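Local coordinates for TetR family transcriptional regulator (Streptomyces coelicolor, PDB 6SRN), which probably binds DNA as a TetR-family transcriptional regulator and takes up a furan-type signalling molecule in its ligand pocket, at residues L76-W88 and A116-Q130. Residues are numbered along the deposited sequence; the frame is centred on the assembly and turned at random.
Sequences LAIAVVEEHYARW and AFRDDPVMQAGARLQ. With LUB (4-(Hydroxymethyl)-2-propylfuran-3-carboxylic acid), chain B.
Gly126 CA sits over the centre of one face of the His84 imidazole, a CH-pi contact 3.6 Å from the centroid and 2° off the normal. It lies where two helices of the all-helical TetR-family regulator cross. At the edge of the same ring, in its plane, are C12 of the bound furan acid and the carbonyl oxygen of Val81. That oxygen takes a nearly straight bond from His84 ND1, which fixes the rotation of the ring. His84 CE1 in turn lies over one face of the Tyr85 ring, offset toward its rim. The Tyr85 edge meets Gln130 NE2 and the ligand.

Helix 73-86 follows the predicted helix-turn-helix in the chain. The axes of segments 76-86 and 121-130 cross at -117° and come within 8.2 Å. Val81 and Gly126 bring the backbones close, 4.4 Å between their CA atoms. Val80 is a knob among Val122, Ala125, Gly126 and Leu129.

The pocket is built across this crossing. Tyr85 OH donates to ligand O10 at 2.6 Å and receives Gln130 NE2, whose other N-H goes to Pro141 O. Tyr144 N also bonds the ligand. Phe117 brings CZ to the furan, while Met123 CE rests over the centre of the Phe117 ring. The bend at chi2 of Met123 brings SD to the Trp88 edge, a Met-aromatic contact in which NE1 makes a weak bond to SD; the bend at chi3 turns CE onto Phe117.

At the partly exposed margin of the contact, Glu83, Arg87 and Asp120 form a salt-bridge network. Glu83 OE2 takes both NE and NH2 of Arg87. Asp120 also caps helix 121-131 through Val122 N. Arg87 NH1 reaches Asp120 OD2 at 2.8 Å, from above the carboxylate plane.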
ATOM      1  N   LEU A  76      18.045 -10.145 -12.180  1.00  9.38           N
ATOM      2  CA  LEU A  76      18.519  -9.851 -10.831  1.00  9.76           C
ATOM      3  C   LEU A  76      17.385  -9.314  -9.956  1.00  9.01           C
ATOM      4  O   LEU A  76      17.170  -9.789  -8.853  1.00  8.35           O
ATOM      5  CB  LEU A  76      19.701  -8.861 -10.952  1.00 10.86           C
ATOM      6  CG  LEU A  76      20.414  -8.448  -9.674  1.00 11.94           C
ATOM      7  CD1 LEU A  76      21.036  -9.602  -8.903  1.00 12.77           C
ATOM      8  CD2 LEU A  76      21.481  -7.403 -10.015  1.00 12.24           C
ATOM      9  N   ALA A  77      16.604  -8.391 -10.521  1.00  8.25           N
ATOM     10  CA  ALA A  77      15.432  -7.887  -9.838  1.00  8.50           C
ATOM     11  C   ALA A  77      14.404  -9.004  -9.521  1.00  8.33           C
ATOM     12  O   ALA A  77      13.853  -9.075  -8.436  1.00  7.63           O
ATOM     13  CB  ALA A  77      14.812  -6.731 -10.606  1.00  8.58           C
ATOM     14  N   ILE A  78      14.140  -9.858 -10.509  1.00  7.91           N
ATOM     15  CA  ILE A  78      13.267 -10.994 -10.270  1.00  7.23           C
ATOM     16  C   ILE A  78      13.792 -11.836  -9.111  1.00  7.17           C
ATOM     17  O   ILE A  78      13.026 -12.240  -8.247  1.00  7.21           O
ATOM     18  CB  ILE A  78      13.119 -11.859 -11.545  1.00  7.22           C
ATOM     19  CG1 ILE A  78      12.342 -11.064 -12.597  1.00  7.23           C
ATOM     20  CG2 ILE A  78      12.447 -13.175 -11.210  1.00  7.82           C
ATOM     21  CD1 ILE A  78      12.363 -11.714 -13.951  1.00  7.18           C
ATOM     22  N   ALA A  79      15.094 -12.160  -9.102  1.00  7.36           N
ATOM     23  CA  ALA A  79      15.607 -13.029  -8.046  1.00  7.88           C
ATOM     24  C   ALA A  79      15.443 -12.407  -6.642  1.00  7.78           C
ATOM     25  O   ALA A  79      15.169 -13.100  -5.700  1.00  8.00           O
ATOM     26  CB  ALA A  79      17.057 -13.369  -8.307  1.00  8.03           C
ATOM     27  N   VAL A  80      15.662 -11.105  -6.537  1.00  8.10           N
ATOM     28  CA  VAL A  80      15.486 -10.395  -5.278  1.00  8.19           C
ATOM     29  C   VAL A  80      14.034 -10.495  -4.823  1.00  8.06           C
ATOM     30  O   VAL A  80      13.751 -10.870  -3.696  1.00  7.70           O
ATOM     31  CB  VAL A  80      15.906  -8.909  -5.411  1.00  8.83           C
ATOM     32  CG1 VAL A  80      15.470  -8.100  -4.183  1.00  8.67           C
ATOM     33  CG2 VAL A  80      17.416  -8.829  -5.594  1.00  9.52           C
ATOM     34  N   VAL A  81      13.094 -10.186  -5.702  1.00  7.61           N
ATOM     35  CA  VAL A  81      11.676 -10.266  -5.307  1.00  7.71           C
ATOM     36  C   VAL A  81      11.278 -11.696  -4.942  1.00  7.71           C
ATOM     37  O   VAL A  81      10.635 -11.953  -3.932  1.00  7.89           O
ATOM     38  CB  VAL A  81      10.763  -9.698  -6.411  1.00  8.00           C
ATOM     39  CG1 VAL A  81       9.308  -9.896  -6.060  1.00  8.22           C
ATOM     40  CG2 VAL A  81      11.046  -8.240  -6.607  1.00  8.34           C
ATOM     41  N   GLU A  82      11.686 -12.651  -5.756  1.00  8.46           N
ATOM     42  CA  GLU A  82      11.352 -14.060  -5.454  1.00  9.46           C
ATOM     43  C   GLU A  82      11.912 -14.466  -4.093  1.00  9.67           C
ATOM     44  O   GLU A  82      11.259 -15.169  -3.307  1.00  9.71           O
ATOM     45  CB  GLU A  82      11.884 -15.016  -6.525  1.00 10.54           C
ATOM     46  CG  GLU A  82      11.172 -14.992  -7.823  1.00 12.07           C
ATOM     47  CD  GLU A  82      11.863 -15.989  -8.757  1.00 12.98           C
ATOM     48  OE1 GLU A  82      13.094 -16.261  -8.673  1.00 14.46           O
ATOM     49  OE2 GLU A  82      11.148 -16.561  -9.521  1.00 15.88           O
ATOM     50  N   GLU A  83      13.126 -14.045  -3.770  1.00  9.04           N
ATOM     51  CA  GLU A  83      13.732 -14.451  -2.534  1.00  9.79           C
ATOM     52  C   GLU A  83      12.983 -13.868  -1.347  1.00 10.39           C
ATOM     53  O   GLU A  83      12.830 -14.529  -0.323  1.00 10.27           O
ATOM     54  CB  GLU A  83      15.199 -14.015  -2.527  1.00 10.79           C
ATOM     55  CG  GLU A  83      15.875 -14.101  -1.188  1.00 11.91           C
ATOM     56  CD  GLU A  83      15.740 -15.449  -0.549  1.00 13.55           C
ATOM     57  OE1 GLU A  83      15.722 -16.455  -1.286  1.00 14.90           O
ATOM     58  OE2 GLU A  83      15.680 -15.493   0.707  1.00 15.28           O
ATOM     59  N   HIS A  84      12.537 -12.624  -1.474  1.00  8.64           N
ATOM     60  CA  HIS A  84      11.872 -11.979  -0.321  1.00  8.74           C
ATOM     61  C   HIS A  84      10.520 -12.635  -0.034  1.00  9.45           C
ATOM     62  O   HIS A  84      10.000 -12.483   1.070  1.00  9.43           O
ATOM     63  CB  HIS A  84      11.857 -10.447  -0.517  1.00  8.66           C
ATOM     64  CG  HIS A  84      10.538  -9.805  -0.845  1.00  8.17           C
ATOM     65  ND1 HIS A  84       9.864  -9.998  -2.036  1.00  8.25           N
ATOM     66  CD2 HIS A  84       9.819  -8.891  -0.171  1.00  9.02           C
ATOM     67  CE1 HIS A  84       8.777  -9.259  -2.060  1.00  8.55           C
ATOM     68  NE2 HIS A  84       8.735  -8.556  -0.945  1.00  9.16           N
ATOM     69  N   TYR A  85       9.985 -13.403  -0.976  1.00  9.12           N
ATOM     70  CA  TYR A  85       8.816 -14.281  -0.725  1.00  9.49           C
ATOM     71  C   TYR A  85       9.167 -15.699  -0.301  1.00 10.74           C
ATOM     72  O   TYR A  85       8.538 -16.269   0.631  1.00 10.98           O
ATOM     73  CB  TYR A  85       7.895 -14.351  -1.933  1.00  9.04           C
ATOM     74  CG  TYR A  85       7.246 -13.086  -2.322  1.00  8.70           C
ATOM     75  CD1 TYR A  85       6.490 -12.318  -1.422  1.00  8.41           C
ATOM     76  CD2 TYR A  85       7.336 -12.631  -3.641  1.00  9.13           C
ATOM     77  CE1 TYR A  85       5.897 -11.136  -1.819  1.00  8.84           C
ATOM     78  CE2 TYR A  85       6.726 -11.460  -4.032  1.00  8.66           C
ATOM     79  CZ  TYR A  85       5.981 -10.708  -3.136  1.00  8.74           C
ATOM     80  OH  TYR A  85       5.424  -9.519  -3.566  1.00  9.47           O
ATOM     81  N   ALA A  86      10.158 -16.295  -0.952  1.00 11.10           N
ATOM     82  CA  ALA A  86      10.408 -17.724  -0.815  1.00 10.88           C
ATOM     83  C   ALA A  86      10.938 -18.101   0.539  1.00 10.67           C
ATOM     84  O   ALA A  86      10.867 -19.276   0.925  1.00 11.89           O
ATOM     85  CB  ALA A  86      11.372 -18.192  -1.890  1.00 11.33           C
ATOM     86  N   ARG A  87      11.502 -17.155   1.259  1.00 10.33           N
ATOM     87  CA  ARG A  87      11.994 -17.390   2.582  1.00 10.64           C
ATOM     88  C   ARG A  87      10.958 -17.729   3.697  1.00 10.97           C
ATOM     89  O   ARG A  87      11.284 -18.291   4.711  1.00 11.67           O
ATOM     90  CB  ARG A  87      12.893 -16.220   2.972  1.00 12.14           C
ATOM     91  CG  ARG A  87      12.231 -14.846   2.989  1.00 12.71           C
ATOM     92  CD  ARG A  87      13.201 -13.801   3.513  1.00 14.87           C
ATOM     93  NE  ARG A  87      14.422 -13.722   2.730  1.00 16.38           N
ATOM     94  CZ  ARG A  87      15.425 -12.909   3.032  1.00 17.60           C
ATOM     95  NH1 ARG A  87      15.293 -12.069   4.056  1.00 16.53           N
ATOM     96  NH2 ARG A  87      16.515 -12.921   2.308  1.00 19.17           N
ATOM     97  N   TRP A  88       9.704 -17.441   3.451  1.00  9.80           N
ATOM     98  CA  TRP A  88       8.695 -17.425   4.516  1.00  9.12           C
ATOM     99  C   TRP A  88       8.069 -18.765   4.899  1.00  9.52           C
ATOM    100  O   TRP A  88       7.805 -19.007   6.067  1.00  9.47           O
ATOM    101  CB  TRP A  88       7.661 -16.303   4.232  1.00  8.68           C
ATOM    102  CG  TRP A  88       8.341 -14.995   4.391  1.00  8.38           C
ATOM    103  CD1 TRP A  88       8.766 -14.169   3.400  1.00  8.78           C
ATOM    104  CD2 TRP A  88       8.735 -14.381   5.620  1.00  8.60           C
ATOM    105  NE1 TRP A  88       9.414 -13.068   3.923  1.00  8.61           N
ATOM    106  CE2 TRP A  88       9.421 -13.169   5.289  1.00  8.43           C
ATOM    107  CE3 TRP A  88       8.599 -14.734   6.964  1.00  9.26           C
ATOM    108  CZ2 TRP A  88       9.986 -12.353   6.247  1.00  9.79           C
ATOM    109  CZ3 TRP A  88       9.141 -13.912   7.921  1.00 10.20           C
ATOM    110  CH2 TRP A  88       9.808 -12.702   7.557  1.00 10.25           C
ATOM    111  N   ALA A 116      11.535  -7.760   9.600  1.00  6.94           N
ATOM    112  CA  ALA A 116      12.368  -8.014   8.432  1.00  6.49           C
ATOM    113  C   ALA A 116      12.314  -6.829   7.442  1.00  6.62           C
ATOM    114  O   ALA A 116      13.319  -6.451   6.849  1.00  6.52           O
ATOM    115  CB  ALA A 116      11.963  -9.299   7.764  1.00  7.01           C
ATOM    116  N   PHE A 117      11.111  -6.280   7.227  1.00  6.71           N
ATOM    117  CA  PHE A 117      11.044  -5.046   6.444  1.00  6.80           C
ATOM    118  C   PHE A 117      11.814  -3.919   7.120  1.00  7.02           C
ATOM    119  O   PHE A 117      12.439  -3.085   6.441  1.00  6.61           O
ATOM    120  CB  PHE A 117       9.590  -4.631   6.178  1.00  7.03           C
ATOM    121  CG  PHE A 117       8.897  -5.431   5.098  1.00  7.93           C
ATOM    122  CD1 PHE A 117       9.333  -5.345   3.768  1.00  8.37           C
ATOM    123  CD2 PHE A 117       7.801  -6.226   5.373  1.00  8.73           C
ATOM    124  CE1 PHE A 117       8.645  -6.068   2.780  1.00  8.93           C
ATOM    125  CE2 PHE A 117       7.149  -6.938   4.391  1.00  9.04           C
ATOM    126  CZ  PHE A 117       7.564  -6.863   3.082  1.00  9.24           C
ATOM    127  N   ARG A 118      11.784  -3.870   8.445  1.00  7.21           N
ATOM    128  CA  ARG A 118      12.533  -2.853   9.168  1.00  7.41           C
ATOM    129  C   ARG A 118      14.052  -2.934   8.949  1.00  7.11           C
ATOM    130  O   ARG A 118      14.697  -1.888   8.737  1.00  7.43           O
ATOM    131  CB  ARG A 118      12.238  -2.927  10.654  1.00  7.69           C
ATOM    132  CG  ARG A 118      12.734  -1.734  11.477  1.00  8.30           C
ATOM    133  CD  ARG A 118      12.634  -1.971  12.978  1.00  8.87           C
ATOM    134  NE  ARG A 118      13.463  -3.138  13.310  1.00  8.67           N
ATOM    135  CZ  ARG A 118      13.303  -3.963  14.345  1.00  9.39           C
ATOM    136  NH1 ARG A 118      12.384  -3.761  15.266  1.00  9.68           N
ATOM    137  NH2 ARG A 118      14.055  -5.031  14.444  1.00  9.16           N
ATOM    138  N   ASP A 119      14.576  -4.147   8.876  1.00  7.16           N
ATOM    139  CA  ASP A 119      16.013  -4.412   8.975  1.00  7.56           C
ATOM    140  C   ASP A 119      16.714  -4.961   7.741  1.00  8.48           C
ATOM    141  O   ASP A 119      17.929  -4.793   7.626  1.00  8.85           O
ATOM    142  CB  ASP A 119      16.275  -5.387  10.138  1.00  8.03           C
ATOM    143  CG  ASP A 119      15.988  -4.788  11.520  1.00  8.25           C
ATOM    144  OD1 ASP A 119      15.773  -3.548  11.658  1.00  8.93           O
ATOM    145  OD2 ASP A 119      16.035  -5.641  12.439  1.00 10.02           O
ATOM    146  N   ASP A 120      16.001  -5.699   6.894  1.00  7.77           N
ATOM    147  CA  ASP A 120      16.653  -6.613   5.956  1.00  8.49           C
ATOM    148  C   ASP A 120      16.609  -6.039   4.539  1.00  7.92           C
ATOM    149  O   ASP A 120      15.544  -5.838   3.990  1.00  7.34           O
ATOM    150  CB  ASP A 120      15.969  -7.991   5.990  1.00  9.92           C
ATOM    151  CG  ASP A 120      16.715  -9.017   5.211  1.00 13.54           C
ATOM    152  OD1 ASP A 120      17.340  -8.674   4.183  1.00 17.75           O
ATOM    153  OD2 ASP A 120      16.640 -10.222   5.607  1.00 18.25           O
ATOM    154  N   PRO A 121      17.781  -5.761   3.941  1.00  7.59           N
ATOM    155  CA  PRO A 121      17.767  -5.220   2.618  1.00  7.78           C
ATOM    156  C   PRO A 121      16.997  -6.028   1.580  1.00  7.30           C
ATOM    157  O   PRO A 121      16.455  -5.433   0.627  1.00  6.77           O
ATOM    158  CB  PRO A 121      19.234  -5.165   2.243  1.00  8.44           C
ATOM    159  CG  PRO A 121      19.966  -5.007   3.536  1.00  8.79           C
ATOM    160  CD  PRO A 121      19.163  -5.843   4.486  1.00  8.19           C
ATOM    161  N   VAL A 122      17.014  -7.352   1.670  1.00  7.12           N
ATOM    162  CA  VAL A 122      16.286  -8.144   0.657  1.00  7.21           C
ATOM    163  C   VAL A 122      14.777  -7.836   0.715  1.00  6.92           C
ATOM    164  O   VAL A 122      14.105  -7.763  -0.321  1.00  7.07           O
ATOM    165  CB  VAL A 122      16.574  -9.647   0.798  1.00  7.92           C
ATOM    166  CG1 VAL A 122      15.733 -10.460  -0.185  1.00  8.31           C
ATOM    167  CG2 VAL A 122      18.051  -9.896   0.585  1.00  8.92           C
ATOM    168  N   MET A 123      14.244  -7.693   1.935  1.00  7.37           N
ATOM    169  CA  MET A 123      12.835  -7.343   2.072  1.00  7.31           C
ATOM    170  C   MET A 123      12.571  -5.929   1.602  1.00  6.77           C
ATOM    171  O   MET A 123      11.549  -5.694   0.934  1.00  7.28           O
ATOM    172  CB  MET A 123      12.406  -7.519   3.522  1.00  8.20           C
ATOM    173  CG  MET A 123      12.504  -8.945   4.050  1.00  9.12           C
ATOM    174  SD  MET A 123      11.254 -10.036   3.297  1.00 10.70           S
ATOM    175  CE  MET A 123       9.871  -9.409   4.097  1.00 10.73           C
ATOM    176  N   GLN A 124      13.440  -5.006   1.950  1.00  6.59           N
ATOM    177  CA  GLN A 124      13.225  -3.638   1.557  1.00  6.61           C
ATOM    178  C   GLN A 124      13.274  -3.516   0.022  1.00  6.57           C
ATOM    179  O   GLN A 124      12.504  -2.800  -0.598  1.00  6.92           O
ATOM    180  CB  GLN A 124      14.270  -2.744   2.191  1.00  7.28           C
ATOM    181  CG  GLN A 124      14.186  -2.766   3.725  1.00  8.02           C
ATOM    182  CD  GLN A 124      15.382  -2.206   4.428  1.00  8.97           C
ATOM    183  OE1 GLN A 124      16.387  -1.863   3.827  1.00 11.38           O
ATOM    184  NE2 GLN A 124      15.267  -2.089   5.730  1.00 10.02           N
ATOM    185  N   ALA A 125      14.208  -4.222  -0.589  1.00  5.99           N
ATOM    186  CA  ALA A 125      14.351  -4.222  -2.028  1.00  6.13           C
ATOM    187  C   ALA A 125      13.176  -4.889  -2.707  1.00  6.71           C
ATOM    188  O   ALA A 125      12.663  -4.409  -3.710  1.00  7.57           O
ATOM    189  CB  ALA A 125      15.636  -4.901  -2.430  1.00  6.04           C
ATOM    190  N   GLY A 126      12.737  -6.021  -2.158  1.00  6.84           N
ATOM    191  CA  GLY A 126      11.573  -6.717  -2.731  1.00  7.28           C
ATOM    192  C   GLY A 126      10.375  -5.810  -2.770  1.00  7.71           C
ATOM    193  O   GLY A 126       9.692  -5.720  -3.785  1.00  7.34           O
ATOM    194  N   ALA A 127      10.124  -5.119  -1.674  1.00  7.88           N
ATOM    195  CA  ALA A 127       9.003  -4.199  -1.598  1.00  8.43           C
ATOM    196  C   ALA A 127       9.177  -3.020  -2.542  1.00  9.19           C
ATOM    197  O   ALA A 127       8.245  -2.627  -3.277  1.00 10.43           O
ATOM    198  CB  ALA A 127       8.757  -3.705  -0.164  1.00  9.04           C
ATOM    199  N   ARG A 128      10.377  -2.442  -2.598  1.00  8.82           N
ATOM    200  CA  ARG A 128      10.562  -1.315  -3.481  1.00  9.60           C
ATOM    201  C   ARG A 128      10.413  -1.699  -4.930  1.00 10.48           C
ATOM    202  O   ARG A 128       9.799  -0.957  -5.704  1.00 12.75           O
ATOM    203  CB  ARG A 128      11.921  -0.648  -3.254  1.00  9.76           C
ATOM    204  CG  ARG A 128      12.103   0.586  -4.127  1.00 10.88           C
ATOM    205  CD  ARG A 128      13.161   1.513  -3.595  1.00 11.40           C
ATOM    206  NE  ARG A 128      13.234   2.715  -4.440  1.00 11.77           N
ATOM    207  CZ  ARG A 128      14.003   3.772  -4.163  1.00 12.01           C
ATOM    208  NH1 ARG A 128      14.778   3.768  -3.107  1.00 12.34           N
ATOM    209  NH2 ARG A 128      13.982   4.848  -4.959  1.00 14.81           N
ATOM    210  N   LEU A 129      10.975  -2.836  -5.336  1.00  9.33           N
ATOM    211  CA  LEU A 129      10.809  -3.292  -6.724  1.00 10.13           C
ATOM    212  C   LEU A 129       9.331  -3.518  -7.061  1.00 11.20           C
ATOM    213  O   LEU A 129       8.872  -3.097  -8.144  1.00 12.32           O
ATOM    214  CB  LEU A 129      11.646  -4.535  -6.949  1.00  9.93           C
ATOM    215  CG  LEU A 129      13.157  -4.319  -6.840  1.00  9.83           C
ATOM    216  CD1 LEU A 129      13.886  -5.641  -6.735  1.00  9.22           C
ATOM    217  CD2 LEU A 129      13.672  -3.523  -8.012  1.00 10.22           C
ATOM    218  N   GLN A 130       8.581  -4.139  -6.161  1.00 11.42           N
ATOM    219  CA  GLN A 130       7.117  -4.314  -6.369  1.00 12.28           C
ATOM    220  C   GLN A 130       6.355  -2.976  -6.376  1.00 16.50           C
ATOM    221  O   GLN A 130       5.317  -2.837  -7.059  1.00 18.48           O
ATOM    222  CB  GLN A 130       6.504  -5.215  -5.329  1.00 11.08           C
ATOM    223  CG  GLN A 130       6.970  -6.645  -5.391  1.00  9.87           C
ATOM    224  CD  GLN A 130       6.430  -7.399  -6.584  1.00  9.51           C
ATOM    225  OE1 GLN A 130       6.532  -6.930  -7.720  1.00 11.04           O
ATOM    226  NE2 GLN A 130       5.903  -8.566  -6.343  1.00  9.03           N
TER
HETATM  227  C2  LUB B 301       3.698  -7.488   1.563  1.00 12.61           C
HETATM  228  C4  LUB B 301       4.785  -6.613  -0.187  1.00 12.42           C
HETATM  229  C5  LUB B 301       5.027  -5.831   0.870  1.00 12.05           C
HETATM  230  C6  LUB B 301       2.711  -8.121   2.456  1.00 12.74           C
HETATM  231  O11 LUB B 301       2.781  -9.678  -0.104  1.00 13.84           O
HETATM  232  C9  LUB B 301       3.388  -8.720  -0.648  1.00 12.38           C
HETATM  233  O10 LUB B 301       3.540  -8.653  -1.921  1.00 14.02           O
HETATM  234  C3  LUB B 301       3.902  -7.621   0.145  1.00 13.01           C
HETATM  235  C12 LUB B 301       5.542  -6.399  -1.489  1.00 13.42           C
HETATM  236  O13 LUB B 301       4.589  -6.325  -2.576  1.00 15.11           O
HETATM  237  O1  LUB B 301       4.257  -6.269   1.961  1.00 11.63           O
HETATM  238  C7  LUB B 301       3.488  -8.939   3.496  1.00 13.67           C
HETATM  239  C8  LUB B 301       2.575  -9.688   4.435  1.00 14.37           C
HETATM  240  O   HOH W   1      18.524 -11.278   3.507  1.00 30.20           O